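Local coordinates for metal-dependent phosphohydrolase, HDOD domain-containing (Geobacter sulfurreducens, PDB 3HC1), which is of unknown biochemical role but binds two iron(III) ions in an HD-type site and may act as a metal-dependent phosphohydrolase, at residues A[120-125]-A[247-252]; A[124-129]-A[150-155]; A[238-243]-A[287-292]; A[265-270]-A[279-284]. One frame throughout, in Å; residues are numbered along the deposited sequence.

Contact 1: residues A[120-125]-A[247-252]; sequences WAHSLG and GFEGHK. With FE (Fe (III) ion), chain C; FE (Fe (III) ion), chain B.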
# COMPACT_ATOMS: atom_id res chain seq x y z
N TRP A 120 0.24 -4.66 8.33
CA TRP A 120 0.60 -3.26 8.38
C TRP A 120 2.04 -2.98 7.92
O TRP A 120 2.28 -2.13 7.05
CB TRP A 120 0.35 -2.70 9.79
CG TRP A 120 0.89 -1.31 9.99
CD1 TRP A 120 1.94 -0.93 10.77
CD2 TRP A 120 0.34 -0.10 9.43
NE1 TRP A 120 2.09 0.45 10.72
CE2 TRP A 120 1.13 0.97 9.88
CE3 TRP A 120 -0.70 0.16 8.54
CZ2 TRP A 120 0.89 2.30 9.49
CZ3 TRP A 120 -0.95 1.45 8.16
CH2 TRP A 120 -0.15 2.53 8.66
N ALA A 121 2.99 -3.70 8.49
CA ALA A 121 4.40 -3.50 8.17
C ALA A 121 4.65 -3.69 6.67
O ALA A 121 5.33 -2.89 6.02
CB ALA A 121 5.33 -4.47 9.05
N HIS A 122 4.08 -4.75 6.11
CA HIS A 122 4.21 -5.01 4.68
C HIS A 122 3.59 -3.89 3.81
O HIS A 122 4.16 -3.46 2.80
CB HIS A 122 3.52 -6.35 4.34
CG HIS A 122 3.36 -6.58 2.86
ND1 HIS A 122 4.44 -6.75 2.03
CD2 HIS A 122 2.26 -6.61 2.08
CE1 HIS A 122 4.01 -6.95 0.79
NE2 HIS A 122 2.69 -6.85 0.79
N SER A 123 2.41 -3.43 4.23
CA SER A 123 1.68 -2.38 3.51
C SER A 123 2.41 -1.05 3.58
O SER A 123 2.56 -0.36 2.53
CB SER A 123 0.24 -2.25 4.04
OG SER A 123 -0.51 -3.45 3.77
N LEU A 124 2.87 -0.68 4.78
CA LEU A 124 3.69 0.53 4.95
C LEU A 124 4.99 0.45 4.15
O LEU A 124 5.40 1.45 3.56
CB LEU A 124 4.02 0.77 6.43
CG LEU A 124 4.71 2.10 6.79
CD1 LEU A 124 3.91 3.33 6.24
CD2 LEU A 124 4.85 2.17 8.32
N GLY A 125 5.62 -0.72 4.11
CA GLY A 125 6.86 -0.92 3.34
C GLY A 125 6.62 -0.71 1.85
O GLY A 125 7.34 0.03 1.21
N GLY A 247 7.38 -8.88 4.01
CA GLY A 247 6.13 -9.43 3.50
C GLY A 247 5.73 -10.76 4.07
O GLY A 247 6.34 -11.30 5.04
N PHE A 248 4.67 -11.30 3.50
CA PHE A 248 4.11 -12.56 4.04
C PHE A 248 3.44 -13.40 3.00
O PHE A 248 3.01 -14.49 3.30
CB PHE A 248 3.05 -12.23 5.15
CG PHE A 248 1.84 -11.48 4.62
CD1 PHE A 248 1.89 -10.13 4.43
CD2 PHE A 248 0.66 -12.17 4.26
CE1 PHE A 248 0.78 -9.41 3.89
CE2 PHE A 248 -0.44 -11.49 3.73
CZ PHE A 248 -0.38 -10.11 3.55
N GLU A 249 3.22 -12.87 1.79
CA GLU A 249 2.33 -13.52 0.85
C GLU A 249 3.01 -14.66 0.13
O GLU A 249 2.34 -15.43 -0.53
CB GLU A 249 1.76 -12.50 -0.15
CG GLU A 249 0.84 -11.47 0.51
CD GLU A 249 0.71 -10.26 -0.34
OE1 GLU A 249 1.67 -9.49 -0.37
OE2 GLU A 249 -0.31 -10.11 -1.01
N GLY A 250 4.32 -14.78 0.22
CA GLY A 250 5.06 -15.91 -0.37
C GLY A 250 5.45 -15.68 -1.82
O GLY A 250 5.01 -14.72 -2.45
N HIS A 251 6.30 -16.56 -2.34
CA HIS A 251 6.88 -16.34 -3.68
C HIS A 251 7.49 -17.62 -4.13
O HIS A 251 8.06 -18.34 -3.33
CB HIS A 251 7.97 -15.25 -3.64
CG HIS A 251 8.34 -14.68 -4.98
ND1 HIS A 251 9.07 -15.38 -5.91
CD2 HIS A 251 8.13 -13.45 -5.51
CE1 HIS A 251 9.24 -14.64 -6.99
NE2 HIS A 251 8.67 -13.46 -6.77
N LYS A 252 7.36 -17.91 -5.41
CA LYS A 252 8.04 -19.05 -5.98
C LYS A 252 9.55 -18.88 -5.90
O LYS A 252 10.05 -17.76 -5.82
CB LYS A 252 7.59 -19.32 -7.42
CG LYS A 252 8.08 -18.34 -8.48
CD LYS A 252 7.25 -18.46 -9.77
CE LYS A 252 7.92 -17.77 -10.96
NZ LYS A 252 8.55 -16.47 -10.59
FE FE C . 1.39 -7.34 -0.93
FE FE B . -1.16 -8.71 -2.55
O HOH W 1 0.54 -7.90 -2.65
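His122 reaches from its helix to the loop 247-252, where Gly247, Phe248 and Glu249 close round its imidazole. With CG anti to the backbone N (chi1 169°), the ring points into the loop and presents NE2 to one iron, 2.2 Å away. Gly247 CA packs 3.5 Å from His122 ND1, the nitrogen that hydrogen-bonds to the backbone O of Leu246 and so fixes the rotation of the ring. Phe248 stands almost perpendicular to it, the planes at 88° in an offset edge-to-face pair, with Phe248 CE1 3.6 Å from His122 CD2. Replacing Phe248 by alanine is likely to open a gap beside His122 CD2 and remove the edge-to-face neighbour of the ligand ring. Glu249 joins the contact through the metal: its OE1 binds the same iron at 2.2 Å and its OE2 the second iron at 2.2 Å, making the carboxylate a bridge. Glu249 OE1 and His122 NE2 lie close as co-ligands, not as a hydrogen-bonded pair. The histidine belongs to helix 116-136, which also packs on helices 82-108, 142-150 and 281-302, while the loop runs between helices 229-243 and 257-263.

Contact 2: residues A[124-129]-A[150-155]; sequences LGVARI and LLHDVG. With FE (Fe (III) ion), chain C; FE (Fe (III) ion), chain B.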
# COMPACT_ATOMS: atom_id res chain seq x y z
N LEU A 124 2.87 -0.68 4.78
CA LEU A 124 3.69 0.53 4.95
C LEU A 124 4.99 0.45 4.15
O LEU A 124 5.40 1.45 3.56
CB LEU A 124 4.02 0.77 6.43
CG LEU A 124 4.71 2.10 6.79
CD1 LEU A 124 3.91 3.33 6.24
CD2 LEU A 124 4.85 2.17 8.32
N GLY A 125 5.62 -0.72 4.11
CA GLY A 125 6.86 -0.92 3.34
C GLY A 125 6.62 -0.71 1.85
O GLY A 125 7.34 0.03 1.21
N VAL A 126 5.60 -1.37 1.32
CA VAL A 126 5.18 -1.21 -0.05
C VAL A 126 4.86 0.27 -0.40
O VAL A 126 5.33 0.77 -1.44
CB VAL A 126 4.03 -2.18 -0.44
CG1 VAL A 126 3.41 -1.87 -1.89
CG2 VAL A 126 4.59 -3.64 -0.39
N ALA A 127 4.08 0.95 0.44
CA ALA A 127 3.78 2.36 0.23
C ALA A 127 5.10 3.13 0.04
O ALA A 127 5.26 3.91 -0.92
CB ALA A 127 2.99 2.95 1.41
N ARG A 128 6.00 2.96 1.00
CA ARG A 128 7.22 3.77 1.06
C ARG A 128 8.17 3.50 -0.08
O ARG A 128 8.78 4.42 -0.65
CB ARG A 128 7.95 3.60 2.38
CG ARG A 128 7.27 4.28 3.52
CD ARG A 128 7.97 4.07 4.87
NE ARG A 128 7.27 4.79 5.91
CZ ARG A 128 7.63 4.84 7.19
NH1 ARG A 128 8.72 4.23 7.64
NH2 ARG A 128 6.89 5.56 8.02
N ILE A 129 8.35 2.22 -0.40
CA ILE A 129 9.21 1.83 -1.51
C ILE A 129 8.61 2.24 -2.83
O ILE A 129 9.33 2.74 -3.72
CB ILE A 129 9.55 0.30 -1.49
CG1 ILE A 129 10.54 0.09 -0.34
CG2 ILE A 129 10.14 -0.18 -2.87
CD1 ILE A 129 10.74 -1.27 0.12
N LEU A 150 -0.06 1.71 0.06
CA LEU A 150 -0.54 1.41 1.41
C LEU A 150 -1.87 0.65 1.37
O LEU A 150 -2.17 -0.10 2.30
CB LEU A 150 -0.69 2.70 2.21
CG LEU A 150 -0.83 2.59 3.73
CD1 LEU A 150 0.15 1.65 4.38
CD2 LEU A 150 -0.68 4.00 4.34
N LEU A 151 -2.67 0.83 0.30
CA LEU A 151 -3.97 0.19 0.21
C LEU A 151 -3.95 -1.11 -0.60
O LEU A 151 -5.00 -1.74 -0.76
CB LEU A 151 -5.00 1.12 -0.45
CG LEU A 151 -5.32 2.39 0.38
CD1 LEU A 151 -6.16 3.34 -0.44
CD2 LEU A 151 -6.06 1.91 1.64
N HIS A 152 -2.80 -1.47 -1.18
CA HIS A 152 -2.76 -2.57 -2.17
C HIS A 152 -3.33 -3.93 -1.70
O HIS A 152 -4.01 -4.64 -2.44
CB HIS A 152 -1.38 -2.72 -2.82
CG HIS A 152 -0.41 -3.55 -2.01
ND1 HIS A 152 0.19 -3.07 -0.87
CD2 HIS A 152 0.06 -4.81 -2.17
CE1 HIS A 152 0.95 -4.01 -0.34
NE2 HIS A 152 0.91 -5.06 -1.12
N ASP A 153 -3.03 -4.27 -0.45
CA ASP A 153 -3.47 -5.47 0.19
C ASP A 153 -4.66 -5.28 1.13
O ASP A 153 -4.89 -6.12 2.03
CB ASP A 153 -2.29 -6.10 0.94
CG ASP A 153 -1.44 -6.98 0.02
OD1 ASP A 153 -1.94 -7.32 -1.08
OD2 ASP A 153 -0.28 -7.29 0.38
N VAL A 154 -5.44 -4.22 0.92
CA VAL A 154 -6.61 -3.99 1.79
C VAL A 154 -7.58 -5.20 1.76
O VAL A 154 -8.25 -5.48 2.73
CB VAL A 154 -7.31 -2.64 1.44
CG1 VAL A 154 -8.02 -2.73 0.07
CG2 VAL A 154 -8.25 -2.26 2.48
N GLY A 155 -7.59 -5.95 0.67
CA GLY A 155 -8.35 -7.19 0.60
C GLY A 155 -7.94 -8.30 1.57
O GLY A 155 -8.81 -9.06 2.00
FE FE C . 1.39 -7.34 -0.93
FE FE B . -1.16 -8.71 -2.55
O HOH W 1 0.54 -7.90 -2.65
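Ala127 and Leu150 bring their CA atoms to 4.6 Å of each other where helix 116-136 passes the end of helix 142-150, and a type I beta turn from Leu151 to Val154 then leads the chain into helix 154-162. The methyl of Ala127 is small enough to permit this approach: its CB lies 3.8 Å from Leu150 CB and 3.6 Å from Leu150 N. In Leu150 a first torsion of -165° turns CG away from the backbone N and carries CD1 to helix 116-136, 3.6 Å from Leu124 N. The residue preceding Ala127, Val126, meets His152 at about a right angle. Its CG1 sits over one face of the imidazole in a CH-pi contact, 3.8 Å from the ring centroid and 26° off the normal, displaced toward the rim. Asp153 CB covers the opposite face, which leaves the ring sandwiched between two aliphatic groups. His152 ND1 is hydrogen-bonded to the backbone O of Gly149, and NE2 binds one iron at 2.3 Å. The ring of His217 adds an edge-to-face neighbour. Asp153 spans both irons, OD2 at 2.1 Å from the first and OD1 at 2.2 Å from the second. The chemistry is thus divided: an interface without hydrogen bonds, chiefly of aliphatic groups, probably steadies the faces of a histidine whose two nitrogens are both engaged, and its buried surroundings probably limit tilting of the imidazole at the metal, next to an aspartate that bridges the two ions.

Contact 3: residues A[238-243]-A[287-292]; sequences DEYCTL and ELDSSI. With FE (Fe (III) ion), chain C.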
# COMPACT_ATOMS: atom_id res chain seq x y z
N ASP A 238 5.74 -4.44 -4.13
CA ASP A 238 5.22 -5.58 -3.42
C ASP A 238 6.15 -6.78 -3.57
O ASP A 238 6.53 -7.43 -2.59
CB ASP A 238 3.80 -5.94 -3.88
CG ASP A 238 3.35 -7.23 -3.31
OD1 ASP A 238 3.32 -7.32 -2.09
OD2 ASP A 238 3.07 -8.19 -4.06
N GLU A 239 6.52 -7.09 -4.81
CA GLU A 239 7.45 -8.18 -5.06
C GLU A 239 8.82 -7.96 -4.35
O GLU A 239 9.36 -8.88 -3.72
CB GLU A 239 7.60 -8.46 -6.57
CG GLU A 239 8.33 -9.78 -6.82
CD GLU A 239 8.16 -10.32 -8.19
OE1 GLU A 239 7.79 -9.53 -9.03
OE2 GLU A 239 8.37 -11.54 -8.40
N TYR A 240 9.30 -6.72 -4.37
CA TYR A 240 10.54 -6.37 -3.72
C TYR A 240 10.45 -6.65 -2.21
O TYR A 240 11.29 -7.36 -1.66
CB TYR A 240 10.91 -4.89 -3.94
CG TYR A 240 12.19 -4.55 -3.25
CD1 TYR A 240 12.20 -4.16 -1.91
CD2 TYR A 240 13.41 -4.67 -3.89
CE1 TYR A 240 13.38 -3.90 -1.27
CE2 TYR A 240 14.58 -4.43 -3.27
CZ TYR A 240 14.58 -4.03 -1.98
OH TYR A 240 15.79 -3.81 -1.37
N CYS A 241 9.41 -6.10 -1.56
CA CYS A 241 9.18 -6.30 -0.14
C CYS A 241 9.05 -7.77 0.21
O CYS A 241 9.63 -8.21 1.19
CB CYS A 241 7.98 -5.52 0.31
SG CYS A 241 8.37 -3.74 0.44
N THR A 242 8.33 -8.55 -0.62
CA THR A 242 8.11 -9.97 -0.36
C THR A 242 9.43 -10.71 -0.43
O THR A 242 9.68 -11.60 0.37
CB THR A 242 7.09 -10.55 -1.34
OG1 THR A 242 5.88 -9.79 -1.20
CG2 THR A 242 6.78 -12.05 -1.06
N LEU A 243 10.26 -10.33 -1.39
CA LEU A 243 11.60 -10.93 -1.56
C LEU A 243 12.68 -10.41 -0.60
O LEU A 243 13.69 -11.06 -0.48
CB LEU A 243 12.09 -10.82 -3.01
CG LEU A 243 11.39 -11.73 -4.03
CD1 LEU A 243 11.73 -11.29 -5.49
CD2 LEU A 243 11.63 -13.22 -3.81
N GLU A 287 20.12 0.85 -4.73
CA GLU A 287 19.78 1.78 -3.65
C GLU A 287 18.81 1.18 -2.63
O GLU A 287 18.99 1.33 -1.40
CB GLU A 287 19.19 3.08 -4.21
CG GLU A 287 18.88 4.09 -3.12
CD GLU A 287 18.13 5.30 -3.61
OE1 GLU A 287 17.95 5.50 -4.84
OE2 GLU A 287 17.75 6.10 -2.74
N LEU A 288 17.75 0.56 -3.14
CA LEU A 288 16.78 -0.11 -2.25
C LEU A 288 17.47 -1.14 -1.36
O LEU A 288 17.32 -1.16 -0.13
CB LEU A 288 15.66 -0.75 -3.09
CG LEU A 288 14.70 0.30 -3.74
CD1 LEU A 288 13.76 -0.43 -4.67
CD2 LEU A 288 13.96 1.18 -2.71
N ASP A 289 18.27 -1.99 -2.00
CA ASP A 289 18.95 -3.06 -1.31
C ASP A 289 19.91 -2.49 -0.26
O ASP A 289 20.05 -3.05 0.84
CB ASP A 289 19.73 -3.90 -2.31
CG ASP A 289 18.86 -4.87 -3.06
OD1 ASP A 289 17.63 -4.97 -2.77
OD2 ASP A 289 19.43 -5.55 -3.93
N SER A 290 20.56 -1.37 -0.57
CA SER A 290 21.44 -0.72 0.40
C SER A 290 20.68 -0.12 1.60
O SER A 290 21.25 0.10 2.66
CB SER A 290 22.30 0.36 -0.26
OG SER A 290 21.60 1.58 -0.38
N SER A 291 19.40 0.15 1.46
CA SER A 291 18.67 0.78 2.58
C SER A 291 17.50 -0.01 3.19
O SER A 291 16.82 0.47 4.15
CB SER A 291 18.22 2.18 2.15
OG SER A 291 17.42 2.07 1.01
N ILE A 292 17.28 -1.24 2.70
CA ILE A 292 16.12 -2.02 3.13
C ILE A 292 16.18 -2.44 4.61
O ILE A 292 15.17 -2.46 5.25
CB ILE A 292 15.87 -3.23 2.19
CG1 ILE A 292 14.53 -3.90 2.47
CG2 ILE A 292 17.00 -4.23 2.27
CD1 ILE A 292 13.34 -3.05 2.28
FE FE C . 1.39 -7.34 -0.93
O HOH W 1 0.54 -7.90 -2.65
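Tyr240 drives its phenol from helix 229-243 into helix 281-302 and donates from OH to Asp289 OD1 at 2.6 Å, on the anti lone pair of that oxygen. The planes of ring and carboxylate are 29° apart. Apolar groups hold the phenol: Leu288 CB comes within 3.5 Å of Tyr240 OH, Leu288 CD1 lies over one face toward the rim, and Ile292 CD1 meets the edge in plane, 3.7 Å from Tyr240 CE1. A phenylalanine in place of Tyr240 would probably leave Asp289 OD1 without its hydroxyl mate and weaken the tie between the helices. In the next shell, Asp289 OD2 forms a salt bridge with Arg244, which steadies the acceptor, while Ile129 of helix 116-136 touches both Tyr240 and Ile292. With CG opposite the backbone N (chi1 180°), the tyrosine spans the gap between segment axes that come no closer than 12.1 Å, at 43°. On the other flank of helix 229-243, Asp238 OD1 binds iron at 2.2 Å. Thus the helix is joined to its neighbour on one side and supplies a metal ligand on the other, the aspartate that closes the H...HD...D signature of HD domains.

Contact 4: residues A[265-270]-A[279-284]; sequences PSWGVI and FDEKLI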
# COMPACT_ATOMS: atom_id res chain seq x y z
N PRO A 265 9.08 -6.65 -15.12
CA PRO A 265 8.30 -6.02 -16.19
C PRO A 265 7.79 -4.61 -15.89
O PRO A 265 7.43 -3.88 -16.83
CB PRO A 265 7.12 -7.00 -16.38
CG PRO A 265 7.13 -7.90 -15.23
CD PRO A 265 8.54 -7.97 -14.75
N SER A 266 7.75 -4.22 -14.62
CA SER A 266 7.28 -2.90 -14.27
C SER A 266 8.15 -1.80 -14.86
O SER A 266 7.65 -0.74 -15.15
CB SER A 266 7.20 -2.70 -12.76
OG SER A 266 6.12 -3.38 -12.20
N TRP A 267 9.45 -2.06 -15.03
CA TRP A 267 10.37 -1.03 -15.49
C TRP A 267 9.99 -0.58 -16.89
O TRP A 267 9.90 0.60 -17.12
CB TRP A 267 11.84 -1.47 -15.44
CG TRP A 267 12.29 -1.77 -14.10
CD1 TRP A 267 12.75 -2.96 -13.64
CD2 TRP A 267 12.27 -0.88 -12.98
NE1 TRP A 267 13.05 -2.87 -12.30
CE2 TRP A 267 12.77 -1.60 -11.88
CE3 TRP A 267 11.95 0.48 -12.81
CZ2 TRP A 267 12.93 -1.01 -10.60
CZ3 TRP A 267 12.07 1.05 -11.57
CH2 TRP A 267 12.55 0.31 -10.46
N GLY A 268 9.72 -1.52 -17.81
CA GLY A 268 9.17 -1.20 -19.11
C GLY A 268 7.81 -0.49 -19.08
O GLY A 268 7.55 0.42 -19.89
N VAL A 269 6.95 -0.84 -18.13
CA VAL A 269 5.62 -0.24 -18.05
C VAL A 269 5.73 1.23 -17.64
O VAL A 269 5.06 2.13 -18.23
CB VAL A 269 4.69 -1.09 -17.14
CG1 VAL A 269 3.37 -0.36 -16.84
CG2 VAL A 269 4.42 -2.43 -17.86
N ILE A 270 6.65 1.49 -16.71
CA ILE A 270 6.93 2.85 -16.24
C ILE A 270 7.48 3.67 -17.42
O ILE A 270 6.97 4.76 -17.65
CB ILE A 270 7.90 2.87 -15.04
CG1 ILE A 270 7.24 2.23 -13.84
CG2 ILE A 270 8.33 4.32 -14.69
CD1 ILE A 270 8.16 1.89 -12.69
N PHE A 279 15.93 6.88 -16.20
CA PHE A 279 16.36 6.29 -14.95
C PHE A 279 17.15 5.02 -15.23
O PHE A 279 17.05 4.44 -16.33
CB PHE A 279 15.17 6.00 -14.03
CG PHE A 279 14.18 5.01 -14.59
CD1 PHE A 279 14.35 3.65 -14.42
CD2 PHE A 279 13.05 5.46 -15.25
CE1 PHE A 279 13.43 2.75 -14.92
CE2 PHE A 279 12.11 4.56 -15.73
CZ PHE A 279 12.29 3.21 -15.57
N ASP A 280 17.91 4.60 -14.23
CA ASP A 280 18.62 3.37 -14.33
C ASP A 280 18.06 2.45 -13.23
O ASP A 280 18.39 2.60 -12.06
CB ASP A 280 20.11 3.64 -14.16
CG ASP A 280 20.95 2.38 -14.26
OD1 ASP A 280 20.39 1.28 -14.42
OD2 ASP A 280 22.18 2.51 -14.19
N GLU A 281 17.24 1.48 -13.63
CA GLU A 281 16.65 0.54 -12.67
C GLU A 281 17.72 -0.29 -11.92
O GLU A 281 17.50 -0.71 -10.79
CB GLU A 281 15.61 -0.36 -13.35
CG GLU A 281 16.13 -1.27 -14.45
CD GLU A 281 16.02 -0.64 -15.83
OE1 GLU A 281 16.31 0.56 -15.95
OE2 GLU A 281 15.62 -1.34 -16.77
N LYS A 282 18.89 -0.52 -12.52
CA LYS A 282 20.01 -1.16 -11.81
C LYS A 282 20.42 -0.37 -10.56
O LYS A 282 20.56 -0.93 -9.47
CB LYS A 282 21.24 -1.34 -12.71
CG LYS A 282 21.04 -2.35 -13.86
CD LYS A 282 22.35 -2.57 -14.64
CE LYS A 282 22.70 -1.36 -15.56
NZ LYS A 282 24.19 -1.10 -15.77
N LEU A 283 20.59 0.94 -10.70
CA LEU A 283 20.97 1.79 -9.55
C LEU A 283 19.83 1.93 -8.53
O LEU A 283 20.09 2.00 -7.33
CB LEU A 283 21.42 3.16 -10.03
CG LEU A 283 22.65 3.09 -10.96
CD1 LEU A 283 22.97 4.48 -11.56
CD2 LEU A 283 23.88 2.47 -10.26
N ILE A 284 18.59 1.96 -9.00
CA ILE A 284 17.44 2.00 -8.09
C ILE A 284 17.36 0.71 -7.25
O ILE A 284 17.19 0.79 -6.05
CB ILE A 284 16.07 2.22 -8.79
CG1 ILE A 284 16.06 3.53 -9.60
CG2 ILE A 284 14.89 2.21 -7.74
CD1 ILE A 284 14.87 3.68 -10.52
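Trp267 lays its indole against the aliphatic part of Glu281, whose CB sits over the five-membered ring, 3.4 Å from its centroid and only 14° off the normal, a close CH-pi contact. The pair joins two consecutive helices, 266-273 and 281-302, across the short connection between them in an all-helical fold, away from the iron site. Glu281 CG lies between its backbone N and carbonyl carbon (chi1 63°), and the bend that follows carries the chain back along the indole, so that the two side chains slide past each other in opposite directions. Glu281 OE1 forms a salt bridge with Arg271; that arginine also makes a cation-pi contact with Phe279. Phe279 lies beside the indole at an oblique 50°, its CE1 3.4 Å from Trp267 CE3, while the backbone O of Trp267 lies at the phenyl edge, in plane. Ile270 CG2 touches Phe279 CE2 at 3.9 Å, and Ile284 CD1 closes the benzo end, 4.0 Å from Trp267 CZ3. Trp267 NE1 hydrogen-bonds to the backbone O of Leu261, which restricts rotation of the indole, and Phe236 of helix 229-243 meets the ring as well. Asp280 is the N-cap just ahead of helix 281-302, and its OD1 takes a weak bond from Lys282 N at 3.0 Å.

How the contacts relate
Contacts 1, 2 and 3 gather round the iron pair, their centres 9 to 13 Å apart, each holding at least one ligand of the same ion. Contacts 1 and 2 share Leu124 and Gly125 on helix 116-136, the spine that contact 3 also meets through Ile129. Contact 4 lies outside this group, its centre about 14 Å from that of contact 3, 19 Å from contact 2 and 21 Å from contact 1, yet uses helix 281-302 with contact 3 and is nested in the loop contact 3 closes. Along the chain, contact 2 closes first, whereas contacts 1 and 3 interlace, with loop 247-252 falling after 238-243. Ligands from distant parts of the sequence are thereby brought together, and the C-terminal helix ties the outlying helix 266-273 to the metal core.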